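Local coordinates for lipoxygenase (Cyanothece sp., PDB 5EK8), which probably inserts molecular oxygen into polyunsaturated fatty acids at a non-heme iron centre, as expected of a 9R-lipoxygenase, at residues A[203-208]-A[610-615]; A[235-238]-A[243-246]; A[241-244]-A[248-251]; A[573-578]-A[623-628]. One frame throughout, in Å; residues are numbered along the deposited sequence.

Contact 1: residues A[203-208]-A[610-615]; sequences PIKAKH and EATNQV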
loop_
_atom_site.group_PDB
_atom_site.type_symbol
_atom_site.label_atom_id
_atom_site.label_comp_id
_atom_site.label_asym_id
_atom_site.label_seq_id
_atom_site.Cartn_x
_atom_site.Cartn_y
_atom_site.Cartn_z
ATOM N N PRO A 203 -19.199 5.069 -16.505
ATOM C CA PRO A 203 -20.521 5.012 -17.151
ATOM C C PRO A 203 -20.986 3.593 -17.476
ATOM O O PRO A 203 -22.194 3.349 -17.558
ATOM C CB PRO A 203 -20.314 5.815 -18.434
ATOM C CG PRO A 203 -19.246 6.772 -18.090
ATOM C CD PRO A 203 -18.308 6.019 -17.198
ATOM N N ILE A 204 -20.036 2.676 -17.646
ATOM C CA ILE A 204 -20.344 1.272 -17.895
ATOM C C ILE A 204 -20.970 0.642 -16.654
ATOM O O ILE A 204 -22.078 0.094 -16.699
ATOM C CB ILE A 204 -19.077 0.476 -18.294
ATOM C CG1 ILE A 204 -18.272 1.220 -19.363
ATOM C CG2 ILE A 204 -19.445 -0.909 -18.783
ATOM C CD1 ILE A 204 -18.997 1.383 -20.686
ATOM N N LYS A 205 -20.243 0.732 -15.545
ATOM C CA LYS A 205 -20.694 0.209 -14.266
ATOM C C LYS A 205 -22.042 0.812 -13.891
ATOM O O LYS A 205 -22.915 0.132 -13.362
ATOM C CB LYS A 205 -19.650 0.497 -13.183
ATOM C CG LYS A 205 -19.787 -0.339 -11.920
ATOM C CD LYS A 205 -20.614 0.369 -10.853
ATOM C CE LYS A 205 -19.892 1.588 -10.287
ATOM N NZ LYS A 205 -20.757 2.362 -9.349
ATOM N N ALA A 206 -22.202 2.096 -14.187
ATOM C CA ALA A 206 -23.445 2.802 -13.919
ATOM C C ALA A 206 -24.579 2.217 -14.748
ATOM O O ALA A 206 -25.656 1.931 -14.222
ATOM C CB ALA A 206 -23.285 4.285 -14.204
ATOM N N LYS A 207 -24.325 2.041 -16.043
ATOM C CA LYS A 207 -25.288 1.409 -16.940
ATOM C C LYS A 207 -25.756 0.070 -16.381
ATOM O O LYS A 207 -26.957 -0.202 -16.299
ATOM C CB LYS A 207 -24.679 1.205 -18.327
ATOM C CG LYS A 207 -25.664 0.680 -19.360
ATOM C CD LYS A 207 -24.961 -0.070 -20.482
ATOM C CE LYS A 207 -25.962 -0.762 -21.400
ATOM N NZ LYS A 207 -25.334 -1.832 -22.229
ATOM N N HIS A 208 -24.797 -0.758 -15.980
ATOM C CA HIS A 208 -25.112 -2.085 -15.470
ATOM C C HIS A 208 -25.923 -2.019 -14.186
ATOM O O HIS A 208 -26.903 -2.747 -14.023
ATOM C CB HIS A 208 -23.830 -2.875 -15.238
ATOM C CG HIS A 208 -23.058 -3.141 -16.490
ATOM N ND1 HIS A 208 -21.720 -3.462 -16.484
ATOM C CD2 HIS A 208 -23.440 -3.139 -17.790
ATOM C CE1 HIS A 208 -21.307 -3.644 -17.728
ATOM N NE2 HIS A 208 -22.332 -3.451 -18.538
ATOM N N GLU A 610 -22.441 -7.372 -8.541
ATOM C CA GLU A 610 -21.144 -7.816 -8.044
ATOM C C GLU A 610 -20.162 -8.030 -9.189
ATOM O O GLU A 610 -18.979 -7.711 -9.071
ATOM C CB GLU A 610 -21.278 -9.106 -7.239
ATOM C CG GLU A 610 -21.808 -8.916 -5.831
ATOM C CD GLU A 610 -21.708 -10.182 -5.000
ATOM O OE1 GLU A 610 -21.726 -10.079 -3.755
ATOM O OE2 GLU A 610 -21.610 -11.277 -5.597
ATOM N N ALA A 611 -20.662 -8.577 -10.294
ATOM C CA ALA A 611 -19.832 -8.865 -11.461
ATOM C C ALA A 611 -19.277 -7.585 -12.082
ATOM O O ALA A 611 -18.054 -7.423 -12.276
ATOM C CB ALA A 611 -20.631 -9.642 -12.489
ATOM N N THR A 612 -20.190 -6.671 -12.388
ATOM C CA THR A 612 -19.794 -5.419 -13.000
ATOM C C THR A 612 -18.866 -4.649 -12.071
ATOM O O THR A 612 -17.886 -4.071 -12.531
ATOM C CB THR A 612 -21.009 -4.543 -13.386
ATOM O OG1 THR A 612 -20.547 -3.320 -13.975
ATOM C CG2 THR A 612 -21.886 -4.230 -12.187
ATOM N N ASN A 613 -19.142 -4.667 -10.768
ATOM C CA ASN A 613 -18.256 -3.974 -9.840
ATOM C C ASN A 613 -16.875 -4.621 -9.775
ATOM O O ASN A 613 -15.864 -3.923 -9.670
ATOM C CB ASN A 613 -18.884 -3.905 -8.450
ATOM C CG ASN A 613 -19.913 -2.801 -8.341
ATOM O OD1 ASN A 613 -19.580 -1.654 -8.035
ATOM N ND2 ASN A 613 -21.169 -3.133 -8.613
ATOM N N GLN A 614 -16.836 -5.950 -9.849
ATOM C CA GLN A 614 -15.574 -6.687 -9.912
ATOM C C GLN A 614 -14.711 -6.194 -11.064
ATOM O O GLN A 614 -13.594 -5.680 -10.860
ATOM C CB GLN A 614 -15.829 -8.190 -10.069
ATOM C CG GLN A 614 -14.565 -9.017 -10.318
ATOM C CD GLN A 614 -14.868 -10.487 -10.585
ATOM O OE1 GLN A 614 -15.947 -10.980 -10.255
ATOM N NE2 GLN A 614 -13.916 -11.192 -11.191
ATOM N N VAL A 615 -15.243 -6.336 -12.278
ATOM C CA VAL A 615 -14.495 -5.946 -13.470
ATOM C C VAL A 615 -14.127 -4.459 -13.442
ATOM O O VAL A 615 -12.998 -4.075 -13.772
ATOM C CB VAL A 615 -15.283 -6.259 -14.749
ATOM C CG1 VAL A 615 -14.429 -5.971 -15.981
ATOM C CG2 VAL A 615 -15.741 -7.712 -14.734
#
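Antiparallel helix packing in the largely helical catalytic part of the lipoxygenase brings Lys205 and His208 of helix 188-214 against Thr612 and Asn613 of helix 608-623. The segment axes pass 9.5 Å apart at 175°, and the backbones come nearest where Lys205 faces Thr612. The polar centre is a hydrogen bond between His208 ND1 and Thr612 OG1, 2.8 Å long and fairly straight. The hydroxyl meets the imidazole at its edge and in its plane, while the carbonyl oxygen of Ile204, one turn back in the same helix, lies over one ring face. Thr612 can make this approach because OG1 stands anti to its backbone N (chi1 180°), directed across the gap; its methyl CG2 rests 3.9 Å from His208 CB and adds an apolar touch beside the bond. Lys205 bends at its second and third torsions, which lays its aliphatic chain over the neighbouring turn: CG comes within 3.7 Å of Thr612 OG1, and CD within 3.6 Å of Asn613 OD1. The ammonium group itself serves a different helix, forming a salt bridge with Glu11, and Asn613 ND2 is held by the carbonyl of Ile609. Thr612 OG1 is also bonded to Tyr228 OH and His208 NE2 to Asp227, so the hydroxyl and the imidazole are each gripped twice. The whole is an antiparallel helix pair of the helical lipoxygenase domain, joined here by a His-Thr hydrogen bond that continues to Tyr228 and Asp227.

Contact 2: residues A[235-238]-A[243-246]; sequences NLDR and YTRS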
loop_
_atom_site.group_PDB
_atom_site.type_symbol
_atom_site.label_atom_id
_atom_site.label_comp_id
_atom_site.label_asym_id
_atom_site.label_seq_id
_atom_site.Cartn_x
_atom_site.Cartn_y
_atom_site.Cartn_z
ATOM N N ASN A 235 -8.170 -12.519 -24.058
ATOM C CA ASN A 235 -7.314 -12.417 -25.240
ATOM C C ASN A 235 -6.642 -13.747 -25.579
ATOM O O ASN A 235 -6.667 -14.206 -26.733
ATOM C CB ASN A 235 -6.238 -11.344 -25.039
ATOM C CG ASN A 235 -6.817 -9.950 -24.871
ATOM O OD1 ASN A 235 -7.906 -9.653 -25.357
ATOM N ND2 ASN A 235 -6.082 -9.084 -24.183
ATOM N N LEU A 236 -6.035 -14.354 -24.563
ATOM C CA LEU A 236 -5.365 -15.637 -24.728
ATOM C C LEU A 236 -6.313 -16.678 -25.306
ATOM O O LEU A 236 -5.981 -17.357 -26.277
ATOM C CB LEU A 236 -4.797 -16.132 -23.396
ATOM C CG LEU A 236 -3.552 -15.420 -22.876
ATOM C CD1 LEU A 236 -3.139 -16.018 -21.540
ATOM C CD2 LEU A 236 -2.425 -15.514 -23.891
ATOM N N ASP A 237 -7.498 -16.789 -24.713
ATOM C CA ASP A 237 -8.494 -17.745 -25.183
ATOM C C ASP A 237 -9.073 -17.347 -26.541
ATOM O O ASP A 237 -9.704 -18.161 -27.213
ATOM C CB ASP A 237 -9.614 -17.900 -24.151
ATOM C CG ASP A 237 -9.224 -18.818 -23.007
ATOM O OD1 ASP A 237 -10.124 -19.282 -22.270
ATOM O OD2 ASP A 237 -8.011 -19.085 -22.861
ATOM N N ARG A 238 -8.857 -16.098 -26.941
ATOM C CA ARG A 238 -9.291 -15.645 -28.256
ATOM C C ARG A 238 -8.288 -16.079 -29.312
ATOM O O ARG A 238 -8.645 -16.282 -30.473
ATOM C CB ARG A 238 -9.478 -14.129 -28.281
ATOM C CG ARG A 238 -10.818 -13.676 -27.740
ATOM C CD ARG A 238 -10.904 -12.163 -27.629
ATOM N NE ARG A 238 -12.248 -11.739 -27.238
ATOM C CZ ARG A 238 -12.639 -10.472 -27.140
ATOM N NH1 ARG A 238 -11.788 -9.486 -27.404
ATOM N NH2 ARG A 238 -13.885 -10.191 -26.774
ATOM N N TYR A 243 -7.213 -22.134 -23.552
ATOM C CA TYR A 243 -5.847 -22.253 -23.051
ATOM C C TYR A 243 -5.773 -21.922 -21.560
ATOM O O TYR A 243 -5.103 -22.617 -20.795
ATOM C CB TYR A 243 -4.875 -21.354 -23.832
ATOM C CG TYR A 243 -3.518 -21.286 -23.163
ATOM C CD1 TYR A 243 -2.815 -22.450 -22.876
ATOM C CD2 TYR A 243 -2.956 -20.071 -22.786
ATOM C CE1 TYR A 243 -1.589 -22.414 -22.237
ATOM C CE2 TYR A 243 -1.719 -20.022 -22.149
ATOM C CZ TYR A 243 -1.039 -21.200 -21.876
ATOM O OH TYR A 243 0.188 -21.180 -21.240
ATOM N N THR A 244 -6.465 -20.868 -21.141
ATOM C CA THR A 244 -6.361 -20.423 -19.756
ATOM C C THR A 244 -7.062 -21.357 -18.774
ATOM O O THR A 244 -6.853 -21.248 -17.569
ATOM C CB THR A 244 -6.919 -18.993 -19.563
ATOM O OG1 THR A 244 -8.325 -18.965 -19.841
ATOM C CG2 THR A 244 -6.186 -18.013 -20.464
ATOM N N ARG A 245 -7.881 -22.278 -19.278
ATOM C CA ARG A 245 -8.528 -23.259 -18.404
ATOM C C ARG A 245 -7.681 -24.534 -18.257
ATOM O O ARG A 245 -8.032 -25.434 -17.493
ATOM C CB ARG A 245 -9.924 -23.622 -18.920
ATOM C CG ARG A 245 -10.794 -22.444 -19.329
ATOM C CD ARG A 245 -11.084 -21.480 -18.194
ATOM N NE ARG A 245 -10.772 -20.103 -18.586
ATOM C CZ ARG A 245 -11.671 -19.170 -18.902
ATOM N NH1 ARG A 245 -12.964 -19.444 -18.871
ATOM N NH2 ARG A 245 -11.271 -17.953 -19.244
ATOM N N SER A 246 -6.560 -24.596 -18.973
ATOM C CA SER A 246 -5.701 -25.784 -18.974
ATOM C C SER A 246 -4.868 -25.926 -17.697
ATOM O O SER A 246 -4.738 -24.980 -16.926
ATOM C CB SER A 246 -4.769 -25.758 -20.185
ATOM O OG SER A 246 -3.853 -24.684 -20.090
#
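Asp237, near the end of helix 232-239, turns its carboxylate onto Thr244 in the short linker that leads to the next helix, and this is where the contact is tight. The backbone N of Thr244 donates over 2.9 Å in a nearly straight bond (167°) to Asp237 OD2, which accepts with its syn lone pair, on the side of the other oxygen. Thr244 OG1 sits 3.0 Å from Asp237 OD1 and equally far from OD2; one proton faces two acceptors, so the geometry leaves a single weak bond to one oxygen or the other. With a first torsion of 64°, the threonine hydroxyl lies between its own N and carbonyl carbon, close enough to the main chain for one carboxylate to reach both groups. The same hydroxyl accepts from Arg245 NE, an internal bond of the linker. Next to these polar groups, Leu236 CB packs on Thr244 CG2 at 3.8 Å.

The outer side is looser. Leu236 CD1 only brushes the edge of the partly exposed Tyr243 ring, 4.2 Å from CD2. Arg245 NH2 lies 3.5 Å from Asp237 OD1, but the oxygen is over one face of the guanidinium, so the attraction of this salt bridge is electrostatic and not a directed hydrogen bond. The arginine has other carboxylates, Glu599 and Glu583, as partners. Asp237 thus ties the linker back to helix 232-239, just before Ser246 takes the N-cap position of helix 247-256, whose Tyr249 packs against both Leu236 and Thr244.

Contact 3: residues A[241-244]-A[248-251]; sequences PGYT and EYFV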
loop_
_atom_site.group_PDB
_atom_site.type_symbol
_atom_site.label_atom_id
_atom_site.label_comp_id
_atom_site.label_asym_id
_atom_site.label_seq_id
_atom_site.Cartn_x
_atom_site.Cartn_y
_atom_site.Cartn_z
ATOM N N PRO A 241 -8.287 -21.160 -28.042
ATOM C CA PRO A 241 -9.482 -21.519 -27.269
ATOM C C PRO A 241 -9.197 -22.429 -26.076
ATOM O O PRO A 241 -8.579 -23.484 -26.221
ATOM C CB PRO A 241 -10.349 -22.241 -28.299
ATOM C CG PRO A 241 -10.002 -21.579 -29.579
ATOM C CD PRO A 241 -8.529 -21.255 -29.492
ATOM N N GLY A 242 -9.648 -22.000 -24.903
ATOM C CA GLY A 242 -9.551 -22.801 -23.697
ATOM C C GLY A 242 -8.163 -22.951 -23.103
ATOM O O GLY A 242 -7.953 -23.806 -22.239
ATOM N N TYR A 243 -7.213 -22.134 -23.552
ATOM C CA TYR A 243 -5.847 -22.253 -23.051
ATOM C C TYR A 243 -5.773 -21.922 -21.560
ATOM O O TYR A 243 -5.103 -22.617 -20.795
ATOM C CB TYR A 243 -4.875 -21.354 -23.832
ATOM C CG TYR A 243 -3.518 -21.286 -23.163
ATOM C CD1 TYR A 243 -2.815 -22.450 -22.876
ATOM C CD2 TYR A 243 -2.956 -20.071 -22.786
ATOM C CE1 TYR A 243 -1.589 -22.414 -22.237
ATOM C CE2 TYR A 243 -1.719 -20.022 -22.149
ATOM C CZ TYR A 243 -1.039 -21.200 -21.876
ATOM O OH TYR A 243 0.188 -21.180 -21.240
ATOM N N THR A 244 -6.465 -20.868 -21.141
ATOM C CA THR A 244 -6.361 -20.423 -19.756
ATOM C C THR A 244 -7.062 -21.357 -18.774
ATOM O O THR A 244 -6.853 -21.248 -17.569
ATOM C CB THR A 244 -6.919 -18.993 -19.563
ATOM O OG1 THR A 244 -8.325 -18.965 -19.841
ATOM C CG2 THR A 244 -6.186 -18.013 -20.464
ATOM N N GLU A 248 -1.558 -26.506 -17.470
ATOM C CA GLU A 248 -0.296 -25.788 -17.620
ATOM C C GLU A 248 -0.442 -24.350 -17.133
ATOM O O GLU A 248 0.406 -23.827 -16.397
ATOM C CB GLU A 248 0.163 -25.806 -19.083
ATOM C CG GLU A 248 0.413 -27.200 -19.672
ATOM C CD GLU A 248 -0.870 -27.961 -19.978
ATOM O OE1 GLU A 248 -1.952 -27.339 -19.977
ATOM O OE2 GLU A 248 -0.797 -29.183 -20.212
ATOM N N TYR A 249 -1.539 -23.726 -17.541
ATOM C CA TYR A 249 -1.808 -22.342 -17.189
ATOM C C TYR A 249 -2.187 -22.222 -15.718
ATOM O O TYR A 249 -1.828 -21.246 -15.057
ATOM C CB TYR A 249 -2.913 -21.761 -18.076
ATOM C CG TYR A 249 -3.032 -20.264 -17.946
ATOM C CD1 TYR A 249 -2.062 -19.426 -18.485
ATOM C CD2 TYR A 249 -4.101 -19.686 -17.271
ATOM C CE1 TYR A 249 -2.153 -18.055 -18.357
ATOM C CE2 TYR A 249 -4.203 -18.318 -17.139
ATOM C CZ TYR A 249 -3.226 -17.503 -17.681
ATOM O OH TYR A 249 -3.328 -16.135 -17.552
ATOM N N PHE A 250 -2.913 -23.220 -15.217
ATOM C CA PHE A 250 -3.279 -23.283 -13.805
ATOM C C PHE A 250 -2.031 -23.234 -12.933
ATOM O O PHE A 250 -1.942 -22.435 -11.992
ATOM C CB PHE A 250 -4.083 -24.552 -13.518
ATOM C CG PHE A 250 -4.473 -24.716 -12.076
ATOM C CD1 PHE A 250 -3.792 -25.604 -11.257
ATOM C CD2 PHE A 250 -5.527 -23.991 -11.542
ATOM C CE1 PHE A 250 -4.157 -25.766 -9.931
ATOM C CE2 PHE A 250 -5.894 -24.149 -10.214
ATOM C CZ PHE A 250 -5.208 -25.036 -9.408
ATOM N N VAL A 251 -1.066 -24.082 -13.272
ATOM C CA VAL A 251 0.204 -24.137 -12.557
ATOM C C VAL A 251 0.975 -22.831 -12.699
ATOM O O VAL A 251 1.462 -22.272 -11.706
ATOM C CB VAL A 251 1.076 -25.303 -13.063
ATOM C CG1 VAL A 251 2.498 -25.177 -12.538
ATOM C CG2 VAL A 251 0.459 -26.627 -12.659
#
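Tyr249 stands in the first turn of the second helix of a helix-loop-helix connection and meets the linker residues Tyr243 and Thr244 in two quite different ways. Toward Tyr243 the approach is crossed: the two side chains run at about a right angle, and their rings are oblique, with planes inclined at 58° and centroids 5.3 Å apart. The nearest ring carbons are Tyr243 CE2 and Tyr249 CD1, at 3.7 Å, while Tyr249 CB lies over one face of the Tyr243 ring, displaced toward its rim. The main chain takes part as well, with Tyr243 O 3.6 Å from Tyr249 CB. Toward Thr244 the side chains run alongside each other and point the same way, and Thr244 CB lies 3.7 Å from Tyr249 CD2.

Both tyrosines have CG opposite the backbone N (chi1 -168° for Tyr249), which sets CG beside the carbonyl carbon. No hydrogen bond crosses between the segments; the association is one of aromatic and apolar surfaces. Thr233 and Leu236 of the preceding helix, with Tyr586, pack further around Tyr249. The threonine methyl makes a CH-pi contact: Thr244 CG2 lies 4.1 Å from the centroid of the Tyr249 ring, only 20° off its normal.

Contact 4: residues A[573-578]-A[623-628]; sequences VNDSQS and GIKYGL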
loop_
_atom_site.group_PDB
_atom_site.type_symbol
_atom_site.label_atom_id
_atom_site.label_comp_id
_atom_site.label_asym_id
_atom_site.label_seq_id
_atom_site.Cartn_x
_atom_site.Cartn_y
_atom_site.Cartn_z
ATOM N N VAL A 573 1.485 -7.520 -7.550
ATOM C CA VAL A 573 0.177 -7.937 -7.061
ATOM C C VAL A 573 -0.938 -7.075 -7.657
ATOM O O VAL A 573 -1.985 -7.584 -8.067
ATOM C CB VAL A 573 0.109 -7.885 -5.526
ATOM C CG1 VAL A 573 -1.262 -8.321 -5.046
ATOM C CG2 VAL A 573 1.180 -8.775 -4.930
ATOM N N ASN A 574 -0.698 -5.771 -7.728
ATOM C CA ASN A 574 -1.707 -4.825 -8.192
ATOM C C ASN A 574 -1.951 -4.892 -9.697
ATOM O O ASN A 574 -3.094 -4.951 -10.143
ATOM C CB ASN A 574 -1.309 -3.403 -7.797
ATOM C CG ASN A 574 -2.357 -2.384 -8.164
ATOM O OD1 ASN A 574 -3.327 -2.189 -7.430
ATOM N ND2 ASN A 574 -2.169 -1.718 -9.303
ATOM N N ASP A 575 -0.877 -4.894 -10.478
ATOM C CA ASP A 575 -1.005 -4.862 -11.931
ATOM C C ASP A 575 -1.368 -6.228 -12.506
ATOM O O ASP A 575 -1.527 -6.372 -13.719
ATOM C CB ASP A 575 0.287 -4.352 -12.576
ATOM C CG ASP A 575 0.621 -2.915 -12.178
ATOM O OD1 ASP A 575 -0.219 -2.253 -11.526
ATOM O OD2 ASP A 575 1.730 -2.447 -12.528
ATOM N N SER A 576 -1.509 -7.224 -11.637
ATOM C CA SER A 576 -1.910 -8.557 -12.073
ATOM C C SER A 576 -3.389 -8.793 -11.813
ATOM O O SER A 576 -3.912 -9.879 -12.073
ATOM C CB SER A 576 -1.086 -9.635 -11.369
ATOM O OG SER A 576 0.291 -9.521 -11.679
ATOM N N GLN A 577 -4.060 -7.769 -11.296
ATOM C CA GLN A 577 -5.465 -7.896 -10.926
ATOM C C GLN A 577 -6.358 -8.149 -12.145
ATOM O O GLN A 577 -7.265 -8.979 -12.094
ATOM C CB GLN A 577 -5.932 -6.650 -10.166
ATOM C CG GLN A 577 -5.494 -6.614 -8.710
ATOM C CD GLN A 577 -5.880 -5.322 -8.011
ATOM O OE1 GLN A 577 -5.469 -4.236 -8.421
ATOM N NE2 GLN A 577 -6.668 -5.435 -6.949
ATOM N N SER A 578 -6.099 -7.450 -13.243
ATOM C CA SER A 578 -6.866 -7.688 -14.463
ATOM C C SER A 578 -6.573 -9.058 -15.046
ATOM O O SER A 578 -7.485 -9.761 -15.482
ATOM C CB SER A 578 -6.575 -6.617 -15.509
ATOM O OG SER A 578 -7.673 -5.735 -15.625
ATOM N N GLY A 623 -5.625 0.176 -14.253
ATOM C CA GLY A 623 -5.640 1.134 -15.346
ATOM C C GLY A 623 -4.972 2.460 -15.018
ATOM O O GLY A 623 -4.521 3.177 -15.914
ATOM N N ILE A 624 -4.922 2.793 -13.732
ATOM C CA ILE A 624 -4.234 3.994 -13.267
ATOM C C ILE A 624 -2.773 3.669 -12.976
ATOM O O ILE A 624 -2.471 2.937 -12.030
ATOM C CB ILE A 624 -4.898 4.575 -12.001
ATOM C CG1 ILE A 624 -6.376 4.875 -12.257
ATOM C CG2 ILE A 624 -4.179 5.831 -11.548
ATOM C CD1 ILE A 624 -7.175 5.107 -11.000
ATOM N N LYS A 625 -1.865 4.212 -13.782
ATOM C CA LYS A 625 -0.465 3.821 -13.694
ATOM C C LYS A 625 0.492 5.010 -13.706
ATOM O O LYS A 625 1.241 5.201 -14.659
ATOM C CB LYS A 625 -0.123 2.863 -14.840
ATOM C CG LYS A 625 1.087 1.981 -14.579
ATOM C CD LYS A 625 1.059 0.743 -15.456
ATOM C CE LYS A 625 2.079 -0.283 -14.989
ATOM N NZ LYS A 625 1.877 -1.595 -15.663
ATOM N N TYR A 626 0.469 5.798 -12.636
ATOM C CA TYR A 626 1.384 6.925 -12.485
ATOM C C TYR A 626 2.396 6.650 -11.371
ATOM O O TYR A 626 2.027 6.241 -10.266
ATOM C CB TYR A 626 0.597 8.207 -12.198
ATOM C CG TYR A 626 1.430 9.467 -12.088
ATOM C CD1 TYR A 626 1.516 10.358 -13.147
ATOM C CD2 TYR A 626 2.114 9.779 -10.915
ATOM C CE1 TYR A 626 2.268 11.514 -13.053
ATOM C CE2 TYR A 626 2.872 10.933 -10.815
ATOM C CZ TYR A 626 2.942 11.797 -11.891
ATOM O OH TYR A 626 3.687 12.948 -11.803
ATOM N N GLY A 627 3.671 6.885 -11.663
ATOM C CA GLY A 627 4.729 6.658 -10.695
ATOM C C GLY A 627 5.509 5.386 -10.970
ATOM O O GLY A 627 5.272 4.348 -10.345
ATOM N N LEU A 628 6.438 5.471 -11.919
ATOM C CA LEU A 628 7.286 4.345 -12.294
ATOM C C LEU A 628 8.755 4.707 -12.110
ATOM O O LEU A 628 9.157 5.848 -12.347
ATOM C CB LEU A 628 7.024 3.925 -13.742
ATOM C CG LEU A 628 5.568 3.622 -14.106
ATOM C CD1 LEU A 628 5.165 4.364 -15.372
ATOM C CD2 LEU A 628 5.345 2.127 -14.261
#
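The carboxylate of Asp575 is approached by Lys625 over one face and by Asn574 ND2 at the end of OD1, tilted slightly toward the other face. Lys625 CE and NZ both lie well above the carboxylate plane, on the same side, and each comes within 3.3 Å of Asp575 OD2. The resulting salt bridge includes only a weak hydrogen bond, consistent with an ammonium that arrives over the face and at long range. Lys625 reaches it from the loop after helix 608-623 with its chain extended beyond CG, so just the end of the side chain touches.

The other oxygen is held differently. Asn574 ND2 donates to Asp575 OD1 over 3.0 Å at 160°, nearly along the C-O axis, and the acceptor is only 9° out of the amide plane. Arg663 adds a salt bridge to OD1. Asn574 and Asp575 open a type I turn that runs to Gln577 and joins helix 549-574 to helix 577-581.

Asn574 belongs to the iron site, together with His359, His364, His570 and the C-terminal Ile668, and the Asp575 side chain is about 6 Å from that of Ile668. The aspartate is therefore a second-shell residue: its bond to ND2 would help fix the rotation of the Asn574 amide, while Lys625 and Arg663 probably offset its negative charge beside the metal site.

How the contacts relate
Contacts 2 and 3 are two halves of one connection and share Tyr243 and Thr244: contact 2 is dominated by the Asp237 carboxylate, with Leu236 adding apolar contact, whereas contact 3 is aromatic and apolar. Contact 3 is the buried one of the pair, contact 2 the surface one. Both lie far out, their centres about 31 and 30 Å from the centre of the chain. Contact 1 is partly buried and joins helices distant in sequence by a His-Thr hydrogen bond. Contact 4, also at the surface but only about 12 Å from the centre of the chain, relies on charge near the iron. Helix 608-623 supplies contact 1 and leads into the loop of contact 4.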